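Long-range contacts in glucose-6-phosphate isomerase (Plasmodium falciparum, PDB 3QKI), which probably interconverts alpha-D-glucose 6-phosphate and beta-D-fructose 6-phosphate, an early step of glycolysis that is also used in gluconeogenesis: residues K60-Y65 / C340-E345; N355-L360 / Y533-V538; E444-K449 / L516-L521. One frame throughout, in Å; residues are numbered along the deposited sequence. Where two conformers were deposited one is given.

Contact 1. Residues K60-Y65 / C340-E345; sequences KFKNFY and CHDMDE
Phe61 and Phe64, on the two arms of a tight beta hairpin, reach across to Met343 on helix 330-349, so that the edge of the mixed sheet is packed against a helix. The hairpin is closed by Phe61 N to Phe64 O (3.0 Å) and by a weaker return bond from Phe64 N to Phe61 O, with Lys62 and Asn63 at the turn. The tight part is the methyl end of Met343. Met343 CB does not aim straight at the hairpin, but bends at chi2 (57°) and chi3 (73°) carry CE to where it touches both rings. CE sits in the plane of the Phe64 ring, at its edge, 3.5 Å from Phe64 CE1. It meets Phe61 obliquely, 3.7 Å from Phe61 CD1. The sulfur adds a Met-aromatic contact, Met343 SD lying 5.3 Å from the centroid of the Phe61 ring and well off its normal. Ile356 and Pro357 of helix 356-371 close in on the same apolar cluster, and His346 stacks on Phe61.

Toward solvent the contact becomes loose. Lys62 folds back over its neighbour, CG lying above the centre of the Phe61 ring, and its chain then runs out to cross Asp342 at about a right angle. Lys62 NZ stops 4.1 Å from Asp342 OD2, beyond a salt bridge, so any attraction is probably modest; Asp342 OD2 is hydrogen-bonded to Tyr524 OH. Beside this pair the far end of the Phe61 ring rests against the helix backbone, with Phe61 CZ 3.6 Å from Asp342 O.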
loop_
_atom_site.group_PDB
_atom_site.type_symbol
_atom_site.label_atom_id
_atom_site.label_comp_id
_atom_site.label_asym_id
_atom_site.label_seq_id
_atom_site.Cartn_x
_atom_site.Cartn_y
_atom_site.Cartn_z
ATOM N N LYS A 60 19.563 -18.534 12.734
ATOM C CA LYS A 60 19.249 -19.411 11.599
ATOM C C LYS A 60 18.150 -20.412 11.951
ATOM O O LYS A 60 18.243 -21.076 12.995
ATOM C CB LYS A 60 20.501 -20.167 11.116
ATOM N N PHE A 61 17.119 -20.530 11.089
ATOM C CA PHE A 61 16.067 -21.532 11.241
ATOM C C PHE A 61 15.723 -22.049 9.889
ATOM O O PHE A 61 15.219 -21.295 9.047
ATOM C CB PHE A 61 14.806 -21.069 12.006
ATOM C CG PHE A 61 13.779 -22.173 12.190
ATOM C CD1 PHE A 61 12.506 -22.056 11.656
ATOM C CD2 PHE A 61 14.110 -23.356 12.848
ATOM C CE1 PHE A 61 11.567 -23.078 11.813
ATOM C CE2 PHE A 61 13.171 -24.379 12.996
ATOM C CZ PHE A 61 11.910 -24.242 12.463
ATOM N N LYS A 62 16.017 -23.337 9.665
ATOM C CA LYS A 62 15.802 -24.029 8.396
ATOM C C LYS A 62 16.575 -23.321 7.255
ATOM O O LYS A 62 17.803 -23.194 7.315
ATOM C CB LYS A 62 14.284 -24.204 8.063
ATOM C CG LYS A 62 13.461 -24.926 9.135
ATOM C CD LYS A 62 13.438 -26.431 8.958
ATOM C CE LYS A 62 12.619 -27.076 10.045
ATOM N NZ LYS A 62 12.797 -28.556 10.051
ATOM N N ASN A 63 15.818 -22.831 6.270
ATOM C CA ASN A 63 16.315 -22.190 5.061
ATOM C C ASN A 63 16.388 -20.648 5.132
ATOM O O ASN A 63 16.252 -19.972 4.102
ATOM C CB ASN A 63 15.508 -22.698 3.851
ATOM C CG ASN A 63 14.047 -22.986 4.120
ATOM O OD1 ASN A 63 13.179 -22.154 3.866
ATOM N ND2 ASN A 63 13.743 -24.179 4.612
ATOM N N PHE A 64 16.621 -20.081 6.346
ATOM C CA PHE A 64 16.703 -18.630 6.505
ATOM C C PHE A 64 17.500 -18.107 7.666
ATOM O O PHE A 64 17.623 -18.778 8.700
ATOM C CB PHE A 64 15.312 -17.972 6.447
ATOM C CG PHE A 64 14.516 -17.865 7.730
ATOM C CD1 PHE A 64 13.596 -18.845 8.078
ATOM C CD2 PHE A 64 14.600 -16.732 8.525
ATOM C CE1 PHE A 64 12.836 -18.731 9.240
ATOM C CE2 PHE A 64 13.834 -16.617 9.689
ATOM C CZ PHE A 64 12.950 -17.608 10.030
ATOM N N TYR A 65 17.988 -16.871 7.512
ATOM C CA TYR A 65 18.693 -16.102 8.524
ATOM C C TYR A 65 17.848 -14.879 8.926
ATOM O O TYR A 65 17.242 -14.219 8.072
ATOM C CB TYR A 65 20.041 -15.576 7.972
ATOM C CG TYR A 65 21.193 -16.564 7.887
ATOM C CD1 TYR A 65 22.487 -16.181 8.223
ATOM C CD2 TYR A 65 21.013 -17.838 7.351
ATOM C CE1 TYR A 65 23.562 -17.063 8.096
ATOM C CE2 TYR A 65 22.072 -18.747 7.269
ATOM C CZ TYR A 65 23.344 -18.355 7.641
ATOM O OH TYR A 65 24.397 -19.233 7.506
ATOM N N CYS A 340 4.150 -23.642 7.760
ATOM C CA CYS A 340 3.426 -22.980 8.851
ATOM C C CYS A 340 3.637 -23.770 10.132
ATOM O O CYS A 340 3.958 -23.197 11.181
ATOM C CB CYS A 340 1.937 -22.862 8.533
ATOM S SG CYS A 340 1.558 -21.803 7.113
ATOM N N HIS A 341 3.445 -25.100 10.034
ATOM C CA HIS A 341 3.559 -26.008 11.164
ATOM C C HIS A 341 4.948 -26.018 11.795
ATOM O O HIS A 341 5.050 -25.914 13.022
ATOM C CB HIS A 341 3.117 -27.426 10.781
ATOM C CG HIS A 341 3.218 -28.392 11.926
ATOM N ND1 HIS A 341 2.435 -28.254 13.058
ATOM C CD2 HIS A 341 4.031 -29.460 12.086
ATOM C CE1 HIS A 341 2.766 -29.258 13.850
ATOM N NE2 HIS A 341 3.710 -30.019 13.299
ATOM N N ASP A 342 6.017 -26.103 10.972
ATOM C CA ASP A 342 7.391 -26.112 11.475
ATOM C C ASP A 342 7.762 -24.822 12.184
ATOM O O ASP A 342 8.427 -24.871 13.218
ATOM C CB ASP A 342 8.391 -26.463 10.364
ATOM C CG ASP A 342 8.343 -27.927 9.962
ATOM O OD1 ASP A 342 7.737 -28.733 10.714
ATOM O OD2 ASP A 342 8.905 -28.266 8.905
ATOM N N MET A 343 7.281 -23.674 11.681
ATOM C CA MET A 343 7.503 -22.393 12.360
ATOM C C MET A 343 6.654 -22.325 13.661
ATOM O O MET A 343 7.148 -21.819 14.660
ATOM C CB MET A 343 7.216 -21.204 11.425
ATOM C CG MET A 343 7.436 -19.822 12.076
ATOM S SD MET A 343 9.100 -19.541 12.751
ATOM C CE MET A 343 9.990 -19.348 11.261
ATOM N N ASP A 344 5.398 -22.867 13.659
ATOM C CA ASP A 344 4.558 -22.930 14.857
ATOM C C ASP A 344 5.294 -23.700 15.972
ATOM O O ASP A 344 5.331 -23.232 17.118
ATOM C CB ASP A 344 3.218 -23.632 14.596
ATOM C CG ASP A 344 2.232 -22.874 13.729
ATOM O OD1 ASP A 344 2.438 -21.649 13.506
ATOM O OD2 ASP A 344 1.300 -23.516 13.198
ATOM N N GLU A 345 5.877 -24.870 15.625
ATOM C CA GLU A 345 6.624 -25.733 16.564
ATOM C C GLU A 345 7.831 -25.023 17.150
ATOM O O GLU A 345 8.093 -25.131 18.352
ATOM C CB GLU A 345 7.041 -27.052 15.887
ATOM C CG GLU A 345 5.863 -27.964 15.588
ATOM C CD GLU A 345 5.349 -28.740 16.787
ATOM O OE1 GLU A 345 6.095 -29.606 17.289
ATOM O OE2 GLU A 345 4.192 -28.506 17.204
#

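Contact 2. Residues N355-L360 / Y533-V538; sequences NIPVLL and YESRIV
Leu360 lies over one face of the Arg536 guanidinium, its CG 3.7 Å from Arg536 NH1, while the two side chains run at a slant to each other. Arg536 leaves its helix with CG anti to the backbone N (chi1 178°) and then turns at chi2 (-99°), which brings its aliphatic part against Leu360 as well: Arg536 CG is 3.9 Å from Leu360 CG. The polar rim of the guanidinium is engaged by other groups, NH2 by Glu444 and Ser364 and NE by Glu540, so this buried charge is probably well compensated and its plane held steady under the leucine. Leu360 CD2 also approaches the Tyr533 ring obliquely, at 4.5 Å from Tyr533 CZ.

One turn earlier, Pro357 faces Ser535 directly. The pair is snug, Pro357 CB standing 3.5 Å from Ser535 CB, and Ser535 OG is bonded back to Ser531 O in its own helix. Here the backbones come close, Pro357 CA to Arg536 CA measuring 4.5 Å. Asn355 is the N-cap of helix 356-371, its OD1 accepting a weak bond from Val358 N. The short segments of helices 356-371 and 523-543 pass 8.0 Å apart at -52°, a close, buried helix-helix crossing within the phosphoglucose isomerase fold.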
loop_
_atom_site.group_PDB
_atom_site.type_symbol
_atom_site.label_atom_id
_atom_site.label_comp_id
_atom_site.label_asym_id
_atom_site.label_seq_id
_atom_site.Cartn_x
_atom_site.Cartn_y
_atom_site.Cartn_z
ATOM N N ASN A 355 14.280 -17.939 20.083
ATOM C CA ASN A 355 12.950 -17.971 19.492
ATOM C C ASN A 355 12.763 -16.769 18.538
ATOM O O ASN A 355 12.581 -15.624 18.976
ATOM C CB ASN A 355 11.925 -18.004 20.623
ATOM C CG ASN A 355 10.541 -18.372 20.186
ATOM O OD1 ASN A 355 10.000 -17.828 19.206
ATOM N ND2 ASN A 355 9.915 -19.272 20.945
ATOM N N ILE A 356 12.850 -17.039 17.239
ATOM C CA ILE A 356 12.792 -16.027 16.170
ATOM C C ILE A 356 11.544 -15.102 16.221
ATOM O O ILE A 356 11.728 -13.889 16.341
ATOM C CB ILE A 356 13.120 -16.641 14.780
ATOM C CG1 ILE A 356 14.598 -17.018 14.715
ATOM C CG2 ILE A 356 12.756 -15.682 13.624
ATOM C CD1 ILE A 356 14.961 -18.016 13.639
ATOM N N PRO A 357 10.293 -15.613 16.232
ATOM C CA PRO A 357 9.134 -14.687 16.335
ATOM C C PRO A 357 9.110 -13.895 17.648
ATOM O O PRO A 357 8.661 -12.751 17.670
ATOM C CB PRO A 357 7.922 -15.618 16.262
ATOM C CG PRO A 357 8.431 -16.927 15.761
ATOM C CD PRO A 357 9.853 -17.024 16.103
ATOM N N VAL A 358 9.576 -14.514 18.761
ATOM C CA VAL A 358 9.611 -13.828 20.047
ATOM C C VAL A 358 10.612 -12.660 20.004
ATOM O O VAL A 358 10.262 -11.543 20.418
ATOM C CB VAL A 358 9.860 -14.801 21.233
ATOM C CG1 VAL A 358 10.232 -14.030 22.509
ATOM C CG2 VAL A 358 8.625 -15.677 21.474
ATOM N N LEU A 359 11.830 -12.913 19.488
ATOM C CA LEU A 359 12.871 -11.879 19.372
ATOM C C LEU A 359 12.425 -10.747 18.438
ATOM O O LEU A 359 12.729 -9.587 18.698
ATOM C CB LEU A 359 14.187 -12.496 18.881
ATOM C CG LEU A 359 14.889 -13.455 19.880
ATOM C CD1 LEU A 359 16.066 -14.161 19.210
ATOM C CD2 LEU A 359 15.332 -12.706 21.125
ATOM N N LEU A 360 11.659 -11.081 17.389
ATOM C CA LEU A 360 11.118 -10.088 16.450
ATOM C C LEU A 360 10.051 -9.236 17.147
ATOM O O LEU A 360 10.060 -8.020 17.038
ATOM C CB LEU A 360 10.569 -10.796 15.199
ATOM C CG LEU A 360 10.217 -9.906 13.999
ATOM C CD1 LEU A 360 11.433 -9.076 13.541
ATOM C CD2 LEU A 360 9.760 -10.745 12.820
ATOM N N TYR A 533 5.156 -14.195 11.040
ATOM C CA TYR A 533 4.418 -12.972 11.349
ATOM C C TYR A 533 3.188 -13.228 12.222
ATOM O O TYR A 533 2.940 -12.445 13.152
ATOM C CB TYR A 533 4.097 -12.154 10.073
ATOM C CG TYR A 533 5.275 -11.301 9.667
ATOM C CD1 TYR A 533 6.363 -11.852 8.985
ATOM C CD2 TYR A 533 5.363 -9.967 10.065
ATOM C CE1 TYR A 533 7.498 -11.092 8.691
ATOM C CE2 TYR A 533 6.496 -9.197 9.770
ATOM C CZ TYR A 533 7.552 -9.760 9.070
ATOM O OH TYR A 533 8.668 -9.006 8.768
ATOM N N GLU A 534 2.459 -14.342 11.983
ATOM C CA GLU A 534 1.302 -14.680 12.846
ATOM C C GLU A 534 1.819 -14.916 14.288
ATOM O O GLU A 534 1.255 -14.381 15.242
ATOM C CB GLU A 534 0.563 -15.943 12.349
ATOM C CG GLU A 534 -0.237 -15.768 11.062
ATOM C CD GLU A 534 -1.042 -16.993 10.651
ATOM O OE1 GLU A 534 -0.818 -18.084 11.230
ATOM O OE2 GLU A 534 -1.930 -16.857 9.779
ATOM N N SER A 535 2.948 -15.631 14.419
ATOM C CA SER A 535 3.581 -15.895 15.718
ATOM C C SER A 535 4.070 -14.591 16.356
ATOM O O SER A 535 3.808 -14.367 17.533
ATOM C CB SER A 535 4.732 -16.879 15.569
ATOM O OG SER A 535 4.303 -18.099 14.996
ATOM N N ARG A 536 4.744 -13.716 15.576
ATOM C CA ARG A 536 5.241 -12.430 16.060
ATOM C C ARG A 536 4.117 -11.587 16.631
ATOM O O ARG A 536 4.285 -11.028 17.709
ATOM C CB ARG A 536 5.996 -11.674 14.929
ATOM C CG ARG A 536 6.526 -10.286 15.297
ATOM C CD ARG A 536 5.570 -9.216 14.801
ATOM N NE ARG A 536 6.104 -7.852 14.888
ATOM C CZ ARG A 536 6.864 -7.283 13.954
ATOM N NH1 ARG A 536 7.232 -7.967 12.880
ATOM N NH2 ARG A 536 7.271 -6.032 14.098
ATOM N N ILE A 537 2.964 -11.500 15.914
ATOM C CA ILE A 537 1.804 -10.722 16.369
ATOM C C ILE A 537 1.186 -11.274 17.657
ATOM O O ILE A 537 0.881 -10.499 18.571
ATOM C CB ILE A 537 0.806 -10.458 15.214
ATOM C CG1 ILE A 537 1.391 -9.386 14.244
ATOM C CG2 ILE A 537 -0.580 -10.077 15.693
ATOM C CD1 ILE A 537 1.982 -8.033 14.934
ATOM N N VAL A 538 1.065 -12.602 17.754
ATOM C CA VAL A 538 0.551 -13.264 18.946
ATOM C C VAL A 538 1.496 -12.963 20.149
ATOM O O VAL A 538 1.014 -12.564 21.205
ATOM C CB VAL A 538 0.335 -14.784 18.709
ATOM C CG1 VAL A 538 0.190 -15.544 20.023
ATOM C CG2 VAL A 538 -0.861 -15.028 17.796
#

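Contact 3. Residues E444-K449 / L516-L521; sequences ELIGFK and LLFDEL
Phe448 carries Leu521 on one face of its ring, Leu521 CB standing 3.9 Å from the ring centroid in a CH-pi contact displaced toward the rim. Phe518 lies alongside; the two ring planes are 24° apart but slid so far that they barely overlap, with centroids 5.4 Å apart. The phenylalanines touch through Phe448 CD2 and CE2 against Phe518 CB and its near ring atoms, Phe448 CD2 to Phe518 CB being 3.4 Å. At the edge of the Phe518 ring, near its plane, is Gly447 O, and Ile446 CG2 comes in obliquely. Phe64 and Phe382 extend the aromatic cluster.

Further back on this face Ile446 CG1 and Leu516 CD1 meet at 3.8 Å. On the reverse face Leu517, its CG opposite the backbone N (chi1 178°), sets CD1 against the Gly447 backbone, 3.4 Å from Gly447 O.

The parallel strands are joined by backbone hydrogen bonds, Leu516 N to Leu445 O, Gly447 N to Leu516 O (2.8 Å, 163°) and Phe518 N to Gly447 O. Past the last bridge Lys449 N bonds to Phe518 O (3.0 Å) and more weakly to Asp519 O. Lys449 NZ is hydrogen-bonded to Tyr593 O of the second subunit and meets that tyrosine's ring in a cation-pi contact.

Helix 464-481 packs on the Leu445 and Leu517 face and helix 523-543 on the other, as in the alpha/beta core of a phosphoglucose isomerase sugar isomerase (SIS) domain.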
loop_
_atom_site.group_PDB
_atom_site.type_symbol
_atom_site.label_atom_id
_atom_site.label_comp_id
_atom_site.label_asym_id
_atom_site.label_seq_id
_atom_site.Cartn_x
_atom_site.Cartn_y
_atom_site.Cartn_z
ATOM N N GLU A 444 11.743 -3.681 8.083
ATOM C CA GLU A 444 11.884 -5.130 8.069
ATOM C C GLU A 444 12.059 -5.484 6.587
ATOM O O GLU A 444 11.139 -5.290 5.789
ATOM C CB GLU A 444 10.668 -5.812 8.719
ATOM C CG GLU A 444 10.614 -5.562 10.215
ATOM C CD GLU A 444 9.406 -6.055 10.997
ATOM O OE1 GLU A 444 8.736 -7.007 10.540
ATOM O OE2 GLU A 444 9.165 -5.517 12.102
ATOM N N LEU A 445 13.292 -5.858 6.219
ATOM C CA LEU A 445 13.697 -6.205 4.854
ATOM C C LEU A 445 13.698 -7.712 4.698
ATOM O O LEU A 445 14.206 -8.429 5.577
ATOM C CB LEU A 445 15.076 -5.625 4.496
ATOM C CG LEU A 445 15.345 -4.116 4.781
ATOM C CD1 LEU A 445 16.700 -3.701 4.267
ATOM C CD2 LEU A 445 14.341 -3.237 4.126
ATOM N N ILE A 446 13.045 -8.193 3.614
ATOM C CA ILE A 446 12.894 -9.619 3.314
ATOM C C ILE A 446 13.487 -9.854 1.936
ATOM O O ILE A 446 13.150 -9.136 0.990
ATOM C CB ILE A 446 11.407 -10.078 3.435
ATOM C CG1 ILE A 446 10.890 -9.817 4.863
ATOM C CG2 ILE A 446 11.266 -11.568 3.074
ATOM C CD1 ILE A 446 9.401 -9.580 4.993
ATOM N N GLY A 447 14.442 -10.778 1.855
ATOM C CA GLY A 447 15.130 -11.066 0.606
ATOM C C GLY A 447 15.358 -12.543 0.420
ATOM O O GLY A 447 15.286 -13.310 1.395
ATOM N N PHE A 448 15.620 -12.947 -0.844
ATOM C CA PHE A 448 15.856 -14.336 -1.234
ATOM C C PHE A 448 17.142 -14.472 -2.015
ATOM O O PHE A 448 17.572 -13.518 -2.671
ATOM C CB PHE A 448 14.667 -14.877 -2.039
ATOM C CG PHE A 448 13.373 -14.763 -1.271
ATOM C CD1 PHE A 448 12.600 -13.604 -1.346
ATOM C CD2 PHE A 448 12.960 -15.778 -0.417
ATOM C CE1 PHE A 448 11.444 -13.469 -0.570
ATOM C CE2 PHE A 448 11.805 -15.630 0.361
ATOM C CZ PHE A 448 11.049 -14.483 0.266
ATOM N N LYS A 449 17.755 -15.665 -1.955
ATOM C CA LYS A 449 18.990 -15.952 -2.693
ATOM C C LYS A 449 18.715 -16.181 -4.163
ATOM O O LYS A 449 19.579 -15.902 -4.998
ATOM C CB LYS A 449 19.682 -17.187 -2.102
ATOM C CG LYS A 449 20.420 -16.897 -0.791
ATOM C CD LYS A 449 21.002 -18.192 -0.181
ATOM C CE LYS A 449 22.030 -18.836 -1.112
ATOM N NZ LYS A 449 22.912 -19.789 -0.395
ATOM N N LEU A 516 15.701 -10.388 6.886
ATOM C CA LEU A 516 15.229 -11.774 6.776
ATOM C C LEU A 516 15.695 -12.264 5.409
ATOM O O LEU A 516 15.245 -11.728 4.384
ATOM C CB LEU A 516 13.692 -11.889 6.908
ATOM C CG LEU A 516 13.092 -11.607 8.278
ATOM C CD1 LEU A 516 11.570 -11.418 8.191
ATOM C CD2 LEU A 516 13.386 -12.742 9.262
ATOM N N LEU A 517 16.638 -13.235 5.395
ATOM C CA LEU A 517 17.179 -13.749 4.139
ATOM C C LEU A 517 16.911 -15.234 4.004
ATOM O O LEU A 517 17.456 -16.019 4.772
ATOM C CB LEU A 517 18.693 -13.411 3.961
ATOM C CG LEU A 517 19.412 -13.941 2.695
ATOM C CD1 LEU A 517 18.722 -13.471 1.400
ATOM C CD2 LEU A 517 20.870 -13.496 2.679
ATOM N N PHE A 518 16.067 -15.604 3.023
ATOM C CA PHE A 518 15.690 -17.001 2.762
ATOM C C PHE A 518 16.452 -17.514 1.560
ATOM O O PHE A 518 16.921 -16.718 0.752
ATOM C CB PHE A 518 14.179 -17.096 2.470
ATOM C CG PHE A 518 13.220 -16.721 3.590
ATOM C CD1 PHE A 518 12.623 -17.700 4.370
ATOM C CD2 PHE A 518 12.887 -15.393 3.828
ATOM C CE1 PHE A 518 11.737 -17.361 5.396
ATOM C CE2 PHE A 518 11.991 -15.052 4.835
ATOM C CZ PHE A 518 11.413 -16.038 5.617
ATOM N N ASP A 519 16.550 -18.832 1.384
ATOM C CA ASP A 519 17.227 -19.302 0.178
ATOM C C ASP A 519 16.331 -19.135 -1.067
ATOM O O ASP A 519 16.756 -18.606 -2.093
ATOM C CB ASP A 519 17.739 -20.746 0.342
ATOM C CG ASP A 519 16.681 -21.827 0.500
ATOM O OD1 ASP A 519 15.526 -21.490 0.882
ATOM O OD2 ASP A 519 17.004 -23.013 0.249
ATOM N N GLU A 520 15.068 -19.516 -0.951
ATOM C CA GLU A 520 14.150 -19.475 -2.084
ATOM C C GLU A 520 12.737 -19.220 -1.552
ATOM O O GLU A 520 12.427 -19.629 -0.433
ATOM C CB GLU A 520 14.216 -20.882 -2.734
ATOM C CG GLU A 520 13.403 -21.098 -3.993
ATOM C CD GLU A 520 13.654 -22.437 -4.665
ATOM O OE1 GLU A 520 13.976 -23.414 -3.948
ATOM O OE2 GLU A 520 13.515 -22.509 -5.909
ATOM N N LEU A 521 11.873 -18.612 -2.358
ATOM C CA LEU A 521 10.463 -18.465 -1.994
ATOM C C LEU A 521 9.693 -19.609 -2.662
ATOM O O LEU A 521 9.265 -19.510 -3.815
ATOM C CB LEU A 521 9.889 -17.088 -2.356
ATOM C CG LEU A 521 8.416 -16.832 -1.931
ATOM C CD1 LEU A 521 8.181 -17.099 -0.430
ATOM C CD2 LEU A 521 7.973 -15.440 -2.323
#

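Overall arrangement
The three contacts touch one another, contact 3 within the mixed sheet, contact 1 at its edge hairpin and contact 2 between two helices packed nearby. Contacts 1 and 2, with centres about 11 Å apart, join where Phe61 CB meets Ile356 CD1 at 3.5 Å. Contact 1 continues into contact 3 by antiparallel strand pairing, Leu517 N lying 2.9 Å from Tyr65 O, and both touch the second subunit. Between contacts 2 and 3, Glu444 OE2 makes a salt bridge with Arg536 NH2 (2.8 Å), and Glu444 OE1 a probable hydrogen bond with Tyr533 OH (2.7 Å). The Tyr533 side chain is about 11 Å from that of Gln394, which binds fructose 6-phosphate, although none is bound to this chain; contacts 1 and 3 lie away from the substrate-binding residues.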